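Local coordinates for ethanolamine kinase Pv091845 (PDB 2QG7), which belongs to the choline/ethanolamine kinase family and probably phosphorylates ethanolamine, the first step in making phosphatidylethanolamine from it, at residues K92-H97 with Y136-Y141; E181-Y186 with S348-E353; N248-K253 with A259-L264; K265-D270 with Y441-L446. All coordinates share one frame; numbering follows the deposited sequence.

Interaction 1: K92-H97 with Y136-Y141; sequences KYVMLH and YLIRLY
Val94 is the first residue of helix 92-97 to meet strand 136-141, and Ile138 is its partner. The strand is the central one of the five-stranded antiparallel sheet in the small N-terminal lobe of this protein-kinase-like fold, and the helix lies across one side of it. The two axes come within 10.3 Å at 113°, so the helix runs athwart the strand, and both Val94 and Ile138 set out toward the opposite segment. Val94 CG1 rests on Ile138 CD1 at 3.8 Å, the two side chains passing in opposite directions. The inner branch joins in as well, since Val94 CG1 is 4.2 Å from Ile138 CG2. With CG1 of Ile138 opposite its carbonyl carbon (chi1 -58°) and the chain then extended, CD1 is carried out to the helix. Leu73 of helix 65-75 and Ile179 of the neighbouring strand 177-181 also touch Val94, continuing the apolar layer.

Met95, next along, is bent at chi2 and chi3, which brings its end closer to the strand than its starting bond suggests. Its sulfur lies against the same methyl, Met95 SD to Ile138 CD1 being 4.0 Å, so both helix residues share that one methyl. The thioether then continues to the start of the strand, where Met95 CE comes at a slant to the Tyr136 ring, 4.3 Å from Tyr136 CD1.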
# COMPACT_ATOMS: atom_id res chain seq x y z
N LYS D 92 -2.49 38.38 6.24
CA LYS D 92 -2.36 39.78 6.65
C LYS D 92 -3.65 40.31 7.24
O LYS D 92 -3.61 41.14 8.14
CB LYS D 92 -2.02 40.67 5.45
CG LYS D 92 -0.55 40.75 5.09
CD LYS D 92 -0.37 41.48 3.76
CE LYS D 92 -0.43 42.98 3.95
NZ LYS D 92 -0.09 43.69 2.67
N TYR D 93 -4.78 39.86 6.69
CA TYR D 93 -6.11 40.28 7.16
C TYR D 93 -6.51 39.59 8.46
O TYR D 93 -7.23 40.17 9.28
CB TYR D 93 -7.18 40.02 6.10
CG TYR D 93 -6.96 40.67 4.76
CD1 TYR D 93 -6.23 41.86 4.65
CD2 TYR D 93 -7.52 40.12 3.61
CE1 TYR D 93 -6.02 42.47 3.41
CE2 TYR D 93 -7.32 40.72 2.35
CZ TYR D 93 -6.57 41.89 2.27
OH TYR D 93 -6.39 42.49 1.04
N VAL D 94 -6.06 38.33 8.62
CA VAL D 94 -6.23 37.60 9.87
C VAL D 94 -5.56 38.40 10.98
O VAL D 94 -6.19 38.67 12.01
CB VAL D 94 -5.69 36.13 9.80
CG1 VAL D 94 -5.64 35.48 11.17
CG2 VAL D 94 -6.57 35.26 8.85
N MET D 95 -4.33 38.83 10.73
CA MET D 95 -3.58 39.63 11.69
C MET D 95 -4.13 41.04 11.91
O MET D 95 -3.95 41.65 12.97
CB MET D 95 -2.09 39.69 11.29
CG MET D 95 -1.32 38.34 11.39
SD MET D 95 -1.57 37.34 12.91
CE MET D 95 -1.00 38.45 14.27
N LEU D 96 -4.78 41.58 10.88
CA LEU D 96 -5.28 42.94 10.96
C LEU D 96 -6.59 43.02 11.76
O LEU D 96 -6.79 43.96 12.53
CB LEU D 96 -5.45 43.53 9.54
CG LEU D 96 -6.01 44.95 9.32
CD1 LEU D 96 -5.09 46.07 9.87
CD2 LEU D 96 -6.28 45.15 7.85
N HIS D 97 -7.48 42.04 11.56
CA HIS D 97 -8.79 42.03 12.18
C HIS D 97 -8.79 41.16 13.44
O HIS D 97 -9.02 41.65 14.55
CB HIS D 97 -9.86 41.55 11.18
CG HIS D 97 -11.24 41.46 11.76
ND1 HIS D 97 -12.03 40.33 11.61
CD2 HIS D 97 -11.96 42.33 12.50
CE1 HIS D 97 -13.19 40.52 12.23
NE2 HIS D 97 -13.17 41.73 12.78
N TYR D 136 4.01 34.42 15.95
CA TYR D 136 2.67 33.83 16.08
C TYR D 136 2.49 32.74 15.04
O TYR D 136 3.37 32.53 14.21
CB TYR D 136 1.57 34.91 15.95
CG TYR D 136 1.75 36.09 16.90
CD1 TYR D 136 2.47 37.23 16.52
CD2 TYR D 136 1.21 36.05 18.19
CE1 TYR D 136 2.65 38.29 17.40
CE2 TYR D 136 1.39 37.12 19.08
CZ TYR D 136 2.10 38.23 18.68
OH TYR D 136 2.26 39.27 19.56
N LEU D 137 1.37 32.03 15.12
CA LEU D 137 1.07 30.94 14.19
C LEU D 137 -0.39 31.05 13.75
O LEU D 137 -1.29 31.23 14.60
CB LEU D 137 1.34 29.58 14.87
CG LEU D 137 1.26 28.29 14.06
CD1 LEU D 137 2.39 28.23 13.05
CD2 LEU D 137 1.33 27.06 14.98
N ILE D 138 -0.62 30.96 12.44
CA ILE D 138 -1.99 30.93 11.96
C ILE D 138 -2.32 29.52 11.52
O ILE D 138 -1.58 28.90 10.75
CB ILE D 138 -2.26 31.95 10.83
CG1 ILE D 138 -1.95 33.37 11.30
CG2 ILE D 138 -3.72 31.86 10.37
CD1 ILE D 138 -2.09 34.41 10.20
N ARG D 139 -3.44 29.02 12.03
CA ARG D 139 -3.93 27.72 11.65
C ARG D 139 -5.26 27.89 10.96
O ARG D 139 -6.22 28.43 11.52
CB ARG D 139 -4.05 26.82 12.89
CG ARG D 139 -4.35 25.37 12.57
CD ARG D 139 -4.73 24.61 13.82
NE ARG D 139 -3.60 24.46 14.74
CZ ARG D 139 -2.64 23.54 14.63
NH1 ARG D 139 -1.66 23.51 15.53
NH2 ARG D 139 -2.63 22.65 13.63
N LEU D 140 -5.30 27.43 9.71
CA LEU D 140 -6.49 27.52 8.88
C LEU D 140 -7.00 26.11 8.65
O LEU D 140 -6.27 25.23 8.18
CB LEU D 140 -6.16 28.20 7.54
CG LEU D 140 -5.66 29.66 7.60
CD1 LEU D 140 -5.24 30.11 6.23
CD2 LEU D 140 -6.74 30.60 8.11
N TYR D 141 -8.26 25.90 9.02
CA TYR D 141 -8.88 24.57 8.93
C TYR D 141 -9.23 24.19 7.49
O TYR D 141 -9.51 25.07 6.67
CB TYR D 141 -10.14 24.49 9.81
CG TYR D 141 -10.03 25.07 11.22
CD1 TYR D 141 -8.85 24.95 11.97
CD2 TYR D 141 -11.14 25.71 11.81
CE1 TYR D 141 -8.76 25.47 13.24
CE2 TYR D 141 -11.07 26.23 13.09
CZ TYR D 141 -9.87 26.10 13.81
OH TYR D 141 -9.78 26.61 15.08

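Interaction 2: E181-Y186 with S348-E353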
# COMPACT_ATOMS: atom_id res chain seq x y z
N GLU D 181 0.06 30.53 19.68
CA GLU D 181 1.43 30.80 20.09
C GLU D 181 2.37 29.91 19.32
O GLU D 181 2.17 28.69 19.25
CB GLU D 181 1.57 30.50 21.59
CG GLU D 181 2.80 31.07 22.25
CD GLU D 181 2.92 30.69 23.74
OE1 GLU D 181 4.03 30.24 24.13
OE2 GLU D 181 1.94 30.84 24.52
N PHE D 182 3.40 30.53 18.75
CA PHE D 182 4.42 29.80 18.04
C PHE D 182 5.33 29.11 19.03
O PHE D 182 5.73 29.69 20.07
CB PHE D 182 5.22 30.73 17.13
CG PHE D 182 6.36 30.06 16.42
CD1 PHE D 182 6.14 29.29 15.28
CD2 PHE D 182 7.67 30.22 16.89
CE1 PHE D 182 7.22 28.66 14.62
CE2 PHE D 182 8.74 29.61 16.24
CZ PHE D 182 8.52 28.83 15.10
N MET D 183 5.66 27.86 18.72
CA MET D 183 6.65 27.12 19.48
C MET D 183 7.76 26.65 18.55
O MET D 183 7.52 26.00 17.53
CB MET D 183 5.97 25.94 20.18
CG MET D 183 6.87 25.16 21.16
SD MET D 183 6.11 23.60 21.72
CE MET D 183 5.84 22.77 20.14
N ASP D 184 8.99 26.99 18.90
CA ASP D 184 10.17 26.54 18.14
C ASP D 184 10.45 25.05 18.39
O ASP D 184 10.01 24.47 19.39
CB ASP D 184 11.38 27.38 18.55
CG ASP D 184 12.12 27.96 17.35
OD1 ASP D 184 12.43 27.20 16.38
OD2 ASP D 184 12.40 29.20 17.39
N GLY D 185 11.19 24.43 17.47
CA GLY D 185 11.54 23.01 17.55
C GLY D 185 11.28 22.28 16.24
O GLY D 185 10.75 22.84 15.29
N TYR D 186 11.66 21.00 16.18
CA TYR D 186 11.47 20.23 14.96
C TYR D 186 10.61 18.98 15.20
O TYR D 186 10.63 18.38 16.30
CB TYR D 186 12.82 19.90 14.33
CG TYR D 186 13.61 18.86 15.07
CD1 TYR D 186 14.48 19.23 16.09
CD2 TYR D 186 13.46 17.49 14.77
CE1 TYR D 186 15.23 18.26 16.80
CE2 TYR D 186 14.16 16.52 15.47
CZ TYR D 186 15.06 16.92 16.47
OH TYR D 186 15.78 15.98 17.17
N SER D 348 7.46 17.91 23.43
CA SER D 348 6.08 18.31 23.63
C SER D 348 5.19 17.88 22.46
O SER D 348 5.68 17.61 21.38
CB SER D 348 5.98 19.81 23.89
OG SER D 348 6.50 20.52 22.80
N PHE D 349 3.89 17.81 22.69
CA PHE D 349 2.93 17.42 21.68
C PHE D 349 2.18 18.63 21.11
O PHE D 349 1.96 19.61 21.80
CB PHE D 349 1.93 16.39 22.24
CG PHE D 349 2.59 15.20 22.90
CD1 PHE D 349 3.79 14.69 22.42
CD2 PHE D 349 2.01 14.58 24.01
CE1 PHE D 349 4.40 13.61 23.05
CE2 PHE D 349 2.61 13.50 24.59
CZ PHE D 349 3.79 13.03 24.12
N ILE D 350 1.78 18.50 19.85
CA ILE D 350 0.98 19.51 19.13
C ILE D 350 -0.21 18.83 18.48
O ILE D 350 -0.30 17.61 18.45
CB ILE D 350 1.82 20.30 18.00
CG1 ILE D 350 2.45 19.34 16.97
CG2 ILE D 350 2.87 21.25 18.59
CD1 ILE D 350 2.72 19.97 15.61
N ASP D 351 -1.12 19.63 17.97
CA ASP D 351 -2.29 19.19 17.23
C ASP D 351 -3.24 18.28 18.00
O ASP D 351 -3.30 17.06 17.81
CB ASP D 351 -1.87 18.62 15.87
CG ASP D 351 -2.89 18.91 14.78
OD1 ASP D 351 -4.09 19.26 15.09
OD2 ASP D 351 -2.50 18.76 13.59
N PHE D 352 -4.02 18.91 18.87
CA PHE D 352 -4.94 18.21 19.78
C PHE D 352 -6.36 18.24 19.25
O PHE D 352 -7.31 18.34 20.04
CB PHE D 352 -4.90 18.88 21.16
CG PHE D 352 -3.53 18.86 21.80
CD1 PHE D 352 -2.65 19.91 21.61
CD2 PHE D 352 -3.14 17.78 22.57
CE1 PHE D 352 -1.36 19.88 22.19
CE2 PHE D 352 -1.89 17.74 23.14
CZ PHE D 352 -0.99 18.79 22.95
N GLU D 353 -6.50 18.16 17.92
CA GLU D 353 -7.83 18.17 17.29
C GLU D 353 -8.64 16.91 17.53
O GLU D 353 -9.86 16.94 17.39
CB GLU D 353 -7.77 18.50 15.80
CG GLU D 353 -6.88 17.62 14.93
CD GLU D 353 -6.73 18.17 13.47
OE1 GLU D 353 -6.30 17.41 12.52
OE2 GLU D 353 -7.06 19.38 13.28
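Met183 reaches across from segment 181-186 to Ser348 and Ile350, and it makes this contact alone for its segment. Its CB leaves the backbone toward the opposite segment, but the two CA atoms nearest each other, those of Met183 and Ile350, are still 9.5 Å apart, so the side chain has to span the gap. It does so by running nearly straight: CG stands opposite the backbone N (chi1 -173°), and the next torsion keeps the sulfur going outward. At Met183 CG the distance to Ser348 OG has fallen to 4.9 Å. The sulfur closes it, with Met183 SD 3.3 Å from Ser348 OG. A bend at the last torsion (chi3 58°) then turns the methyl so that it also stays near the hydroxyl, Met183 CE lying 3.5 Å from Ser348 OG. The same methyl meets the short branch of the isoleucine, Met183 CE to Ile350 CG2 being 3.7 Å, with the two chains crossing at a slant. The thioether end is thus shared between a hydroxyl and a methyl group.

Around it, Ile303 of the adjoining strand 302-304 touches both Met183 and Ile350, and Lys168 also lies against Met183. One residue on, Gly185 N makes a weak bond to Asp184 OD1 as the chain turns toward strand 186-187. The position, after the last strand of the small-lobe sheet, is consistent with the hinge between the lobes of a kinase-like fold, resting on the end of strand 347-349 and the start of the loop that holds Asp351-Phe352-Glu353, probably the counterpart of the protein-kinase DFG sequence.

Interaction 3: N248-K253 with A259-L264; sequences NEERKK and AKANIL
Arg251 and Leu264 bring their CA atoms to 5.7 Å, the nearest backbone approach between the end of helix 236-251 and the short helical turn that follows. A type I turn from Ala259 to Asn262 leads into that turn, and Leu264 N bonds back to Ala261 O at 3.1 Å. Leu264 points at the helix, and its CB lies 3.8 Å from Arg251 CG, the two chains sliding past each other in opposite directions. Leu264 CD1, meanwhile, packs at a slant on the methylene of the glutamate, 4.1 Å from Glu250 CG. Ala261 CB approaches that same Glu250 CG. Here the chain doubles back within the helical C-terminal lobe, and Met430 of helix 413-430 touches both Ala261 and Leu264.

Glu250 bends at chi2 (76°), and its carboxylate forms a salt bridge with Lys253, whose NZ meets Glu250 OE1 from above the carboxylate plane at 3.2 Å. Arg251 instead stays extended from CG to NE, passing the Leu264 carbonyl at a slant, with Arg251 NE 3.2 Å from Leu264 O. Its NH2 goes further, hydrogen-bonding Lys265 O and forming a salt bridge with Asp268 OD2 of the second subunit.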
# COMPACT_ATOMS: atom_id res chain seq x y z
N ASN D 248 -21.56 3.87 6.10
CA ASN D 248 -22.61 2.90 5.72
C ASN D 248 -23.81 3.58 5.03
O ASN D 248 -24.39 3.01 4.12
CB ASN D 248 -23.10 2.13 6.94
CG ASN D 248 -23.92 0.90 6.58
OD1 ASN D 248 -24.98 0.67 7.16
ND2 ASN D 248 -23.41 0.10 5.67
N GLU D 249 -24.15 4.78 5.45
CA GLU D 249 -25.21 5.54 4.81
C GLU D 249 -24.74 6.09 3.47
O GLU D 249 -25.55 6.40 2.60
CB GLU D 249 -25.74 6.66 5.75
CG GLU D 249 -26.60 6.14 6.92
CD GLU D 249 -26.63 7.11 8.14
OE1 GLU D 249 -27.00 8.31 7.93
OE2 GLU D 249 -26.29 6.69 9.30
N GLU D 250 -23.43 6.21 3.30
CA GLU D 250 -22.87 6.58 2.00
C GLU D 250 -22.80 5.34 1.05
O GLU D 250 -23.05 5.45 -0.16
CB GLU D 250 -21.50 7.25 2.17
CG GLU D 250 -20.87 7.76 0.90
CD GLU D 250 -21.51 9.05 0.38
OE1 GLU D 250 -22.24 9.70 1.16
OE2 GLU D 250 -21.27 9.44 -0.79
N ARG D 251 -22.45 4.18 1.62
CA ARG D 251 -22.38 2.91 0.90
C ARG D 251 -23.74 2.54 0.31
O ARG D 251 -23.82 1.83 -0.68
CB ARG D 251 -21.94 1.81 1.86
CG ARG D 251 -21.40 0.58 1.21
CD ARG D 251 -21.60 -0.68 2.04
NE ARG D 251 -21.22 -1.82 1.19
CZ ARG D 251 -21.52 -3.11 1.38
NH1 ARG D 251 -22.22 -3.52 2.44
NH2 ARG D 251 -21.10 -4.01 0.49
N LYS D 252 -24.80 3.01 0.96
CA LYS D 252 -26.17 2.69 0.58
C LYS D 252 -26.62 3.34 -0.72
O LYS D 252 -27.42 2.77 -1.45
CB LYS D 252 -27.13 3.07 1.72
CG LYS D 252 -27.21 2.04 2.84
CD LYS D 252 -28.37 2.39 3.78
CE LYS D 252 -28.61 1.33 4.85
NZ LYS D 252 -27.54 1.34 5.90
N LYS D 253 -26.12 4.55 -1.00
CA LYS D 253 -26.43 5.26 -2.24
C LYS D 253 -25.94 4.49 -3.46
O LYS D 253 -24.83 3.92 -3.47
CB LYS D 253 -25.77 6.64 -2.23
CG LYS D 253 -26.32 7.52 -1.13
CD LYS D 253 -25.56 8.82 -1.02
CE LYS D 253 -26.04 9.58 0.21
NZ LYS D 253 -25.17 10.78 0.47
N ALA D 259 -17.47 6.58 -9.38
CA ALA D 259 -17.58 7.38 -8.16
C ALA D 259 -16.61 6.94 -7.06
O ALA D 259 -16.20 5.76 -6.97
CB ALA D 259 -19.01 7.34 -7.65
N LYS D 260 -16.24 7.91 -6.23
CA LYS D 260 -15.36 7.68 -5.06
C LYS D 260 -15.87 6.64 -4.08
O LYS D 260 -15.06 5.92 -3.50
CB LYS D 260 -15.12 8.98 -4.32
CG LYS D 260 -14.31 9.97 -5.08
CD LYS D 260 -14.20 11.22 -4.22
CE LYS D 260 -13.78 12.42 -5.03
NZ LYS D 260 -14.97 12.91 -5.80
N ALA D 261 -17.18 6.55 -3.90
CA ALA D 261 -17.81 5.62 -2.96
C ALA D 261 -17.82 4.14 -3.36
O ALA D 261 -18.29 3.31 -2.58
CB ALA D 261 -19.20 6.09 -2.66
N ASN D 262 -17.30 3.79 -4.55
CA ASN D 262 -17.30 2.41 -5.04
C ASN D 262 -16.41 1.47 -4.24
O ASN D 262 -16.63 0.25 -4.25
CB ASN D 262 -16.93 2.34 -6.52
CG ASN D 262 -18.07 2.71 -7.44
OD1 ASN D 262 -19.19 2.25 -7.29
ND2 ASN D 262 -17.79 3.55 -8.41
N ILE D 263 -15.39 2.02 -3.58
CA ILE D 263 -14.51 1.28 -2.65
C ILE D 263 -15.27 0.75 -1.42
O ILE D 263 -14.94 -0.31 -0.87
CB ILE D 263 -13.25 2.13 -2.23
CG1 ILE D 263 -12.21 1.27 -1.49
CG2 ILE D 263 -13.66 3.40 -1.42
CD1 ILE D 263 -11.87 -0.08 -2.22
N LEU D 264 -16.31 1.46 -1.01
CA LEU D 264 -17.07 1.07 0.15
C LEU D 264 -17.89 -0.19 -0.10
O LEU D 264 -18.15 -0.96 0.82
CB LEU D 264 -18.02 2.21 0.58
CG LEU D 264 -17.42 3.60 0.83
CD1 LEU D 264 -18.51 4.46 1.39
CD2 LEU D 264 -16.19 3.59 1.75

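Interaction 4: K265-D270 with Y441-L446; sequences KLIDFD and YGMTRL
Ile267 meets Met443 tip to tip, Ile267 CD1 lying 3.9 Å from Met443 SD. The contact belongs to the helical C-terminal lobe of the kinase-like fold, where the linker before helix 269-284 faces helix 438-448. A second partner stands one helical turn on: Leu446 crosses the isoleucine at about a right angle, with Leu446 CD1 4.2 Å from Ile267 CD1. One methyl of the linker thus lies against two residues three apart on the helix. Met443 starts off to the side, and its bends at chi2 (-58°) and chi3 bring the sulfur round to Ile267.

Outside this apolar trio, Leu426 of helix 413-430 touches both Ile267 and Leu446. The dimer interface is close by: Leu266 of the second subunit packs on Ile267, Thr447 of that subunit on Met443, and backbone hydrogen bonds link Leu266 and Asp268 to that chain.

Further out, each segment is braced within itself. Asp268 is the N-cap of helix 269-284, and its OD1 takes a weak capping bond from Asp270 N at 3.4 Å. On the other segment Arg445 folds back over the preceding turn, its CG 3.8 Å above one face of the Tyr441 ring and offset toward the rim. The guanidinium then reaches the phenol, Arg445 NH2 donating to Tyr441 OH over 2.9 Å, with 142° at the hydrogen.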
# COMPACT_ATOMS: atom_id res chain seq x y z
N LYS D 265 -18.32 -0.36 -1.34
CA LYS D 265 -19.18 -1.46 -1.74
C LYS D 265 -18.44 -2.77 -1.74
O LYS D 265 -19.00 -3.81 -1.51
CB LYS D 265 -19.79 -1.16 -3.10
CG LYS D 265 -20.70 0.09 -3.01
CD LYS D 265 -21.48 0.37 -4.28
CE LYS D 265 -22.47 1.53 -4.09
NZ LYS D 265 -23.27 1.73 -5.38
N LEU D 266 -17.14 -2.71 -1.97
CA LEU D 266 -16.29 -3.89 -1.89
C LEU D 266 -16.10 -4.42 -0.44
O LEU D 266 -15.70 -5.58 -0.24
CB LEU D 266 -14.95 -3.54 -2.56
CG LEU D 266 -13.93 -4.68 -2.79
CD1 LEU D 266 -14.46 -5.76 -3.80
CD2 LEU D 266 -12.62 -4.04 -3.28
N ILE D 267 -16.39 -3.58 0.56
CA ILE D 267 -16.27 -3.95 1.96
C ILE D 267 -17.58 -4.50 2.46
O ILE D 267 -18.62 -3.86 2.28
CB ILE D 267 -15.83 -2.73 2.87
CG1 ILE D 267 -14.50 -2.12 2.39
CG2 ILE D 267 -15.66 -3.20 4.32
CD1 ILE D 267 -14.34 -0.68 2.77
N ASP D 268 -17.54 -5.67 3.11
CA ASP D 268 -18.76 -6.23 3.73
C ASP D 268 -19.01 -5.54 5.07
O ASP D 268 -18.31 -5.78 6.05
CB ASP D 268 -18.65 -7.74 3.92
CG ASP D 268 -20.00 -8.41 4.18
OD1 ASP D 268 -21.01 -7.72 4.41
OD2 ASP D 268 -20.08 -9.66 4.14
N PHE D 269 -19.97 -4.62 5.07
CA PHE D 269 -20.24 -3.80 6.25
C PHE D 269 -20.89 -4.56 7.41
O PHE D 269 -20.74 -4.15 8.55
CB PHE D 269 -21.03 -2.55 5.89
CG PHE D 269 -20.17 -1.32 5.67
CD1 PHE D 269 -19.22 -1.28 4.63
CD2 PHE D 269 -20.32 -0.20 6.48
CE1 PHE D 269 -18.43 -0.15 4.41
CE2 PHE D 269 -19.53 0.93 6.28
CZ PHE D 269 -18.59 0.97 5.25
N ASP D 270 -21.57 -5.67 7.12
CA ASP D 270 -22.14 -6.53 8.15
C ASP D 270 -21.05 -7.21 8.94
O ASP D 270 -21.16 -7.36 10.17
CB ASP D 270 -23.09 -7.58 7.55
CG ASP D 270 -24.31 -6.96 6.87
OD1 ASP D 270 -25.06 -6.21 7.54
OD2 ASP D 270 -24.53 -7.20 5.66
N TYR D 441 -4.78 4.51 1.87
CA TYR D 441 -4.32 4.54 3.24
C TYR D 441 -5.38 3.94 4.13
O TYR D 441 -5.03 3.19 5.02
CB TYR D 441 -3.94 5.95 3.72
CG TYR D 441 -3.51 5.99 5.16
CD1 TYR D 441 -2.24 5.56 5.54
CD2 TYR D 441 -4.39 6.45 6.16
CE1 TYR D 441 -1.85 5.59 6.86
CE2 TYR D 441 -3.99 6.47 7.49
CZ TYR D 441 -2.72 6.06 7.83
OH TYR D 441 -2.31 6.08 9.17
N GLY D 442 -6.65 4.28 3.88
CA GLY D 442 -7.81 3.73 4.61
C GLY D 442 -7.94 2.22 4.52
O GLY D 442 -8.22 1.54 5.52
N MET D 443 -7.71 1.69 3.32
CA MET D 443 -7.83 0.27 3.01
C MET D 443 -6.68 -0.51 3.58
O MET D 443 -6.87 -1.62 3.99
CB MET D 443 -7.91 0.04 1.48
CG MET D 443 -9.20 0.53 0.85
SD MET D 443 -10.67 -0.25 1.62
CE MET D 443 -10.46 -1.98 1.14
N THR D 444 -5.49 0.08 3.56
CA THR D 444 -4.32 -0.50 4.19
C THR D 444 -4.48 -0.63 5.72
O THR D 444 -4.09 -1.68 6.26
CB THR D 444 -3.04 0.32 3.88
OG1 THR D 444 -2.94 0.53 2.46
CG2 THR D 444 -1.79 -0.40 4.38
N ARG D 445 -5.04 0.40 6.38
CA ARG D 445 -5.34 0.32 7.82
C ARG D 445 -6.38 -0.76 8.12
O ARG D 445 -6.20 -1.51 9.05
CB ARG D 445 -5.81 1.66 8.44
CG ARG D 445 -4.84 2.81 8.38
CD ARG D 445 -3.47 2.47 8.93
NE ARG D 445 -3.54 2.08 10.35
CZ ARG D 445 -3.47 2.94 11.37
NH1 ARG D 445 -3.53 2.46 12.59
NH2 ARG D 445 -3.33 4.27 11.20
N LEU D 446 -7.46 -0.80 7.35
CA LEU D 446 -8.50 -1.82 7.49
C LEU D 446 -7.99 -3.22 7.24
O LEU D 446 -8.47 -4.13 7.88
CB LEU D 446 -9.68 -1.55 6.58
CG LEU D 446 -10.64 -0.44 7.03
CD1 LEU D 446 -11.86 -0.35 6.09
CD2 LEU D 446 -11.12 -0.56 8.51

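How the interactions relate
Interactions 1 and 4 are buried and purely apolar across their segments, yet they lie on opposite sides of the chain's centre, about 38 Å apart between centres, one in each lobe. Interaction 2 is nearer the surface and sets a thioether against a hydroxyl. It adjoins interaction 1, where Arg139 and Asp351 make a weak, long ion pair between the central strand and the loop after strand 347-349. Interaction 3 is partly buried and mixes aliphatic packing with charged ends. It abuts interaction 4, where Asn248 lies against the Phe269 ring, and consecutive helices 262-265 and 269-284 serve the two. Both of these touch the second subunit, whereas interactions 1 and 2 do not.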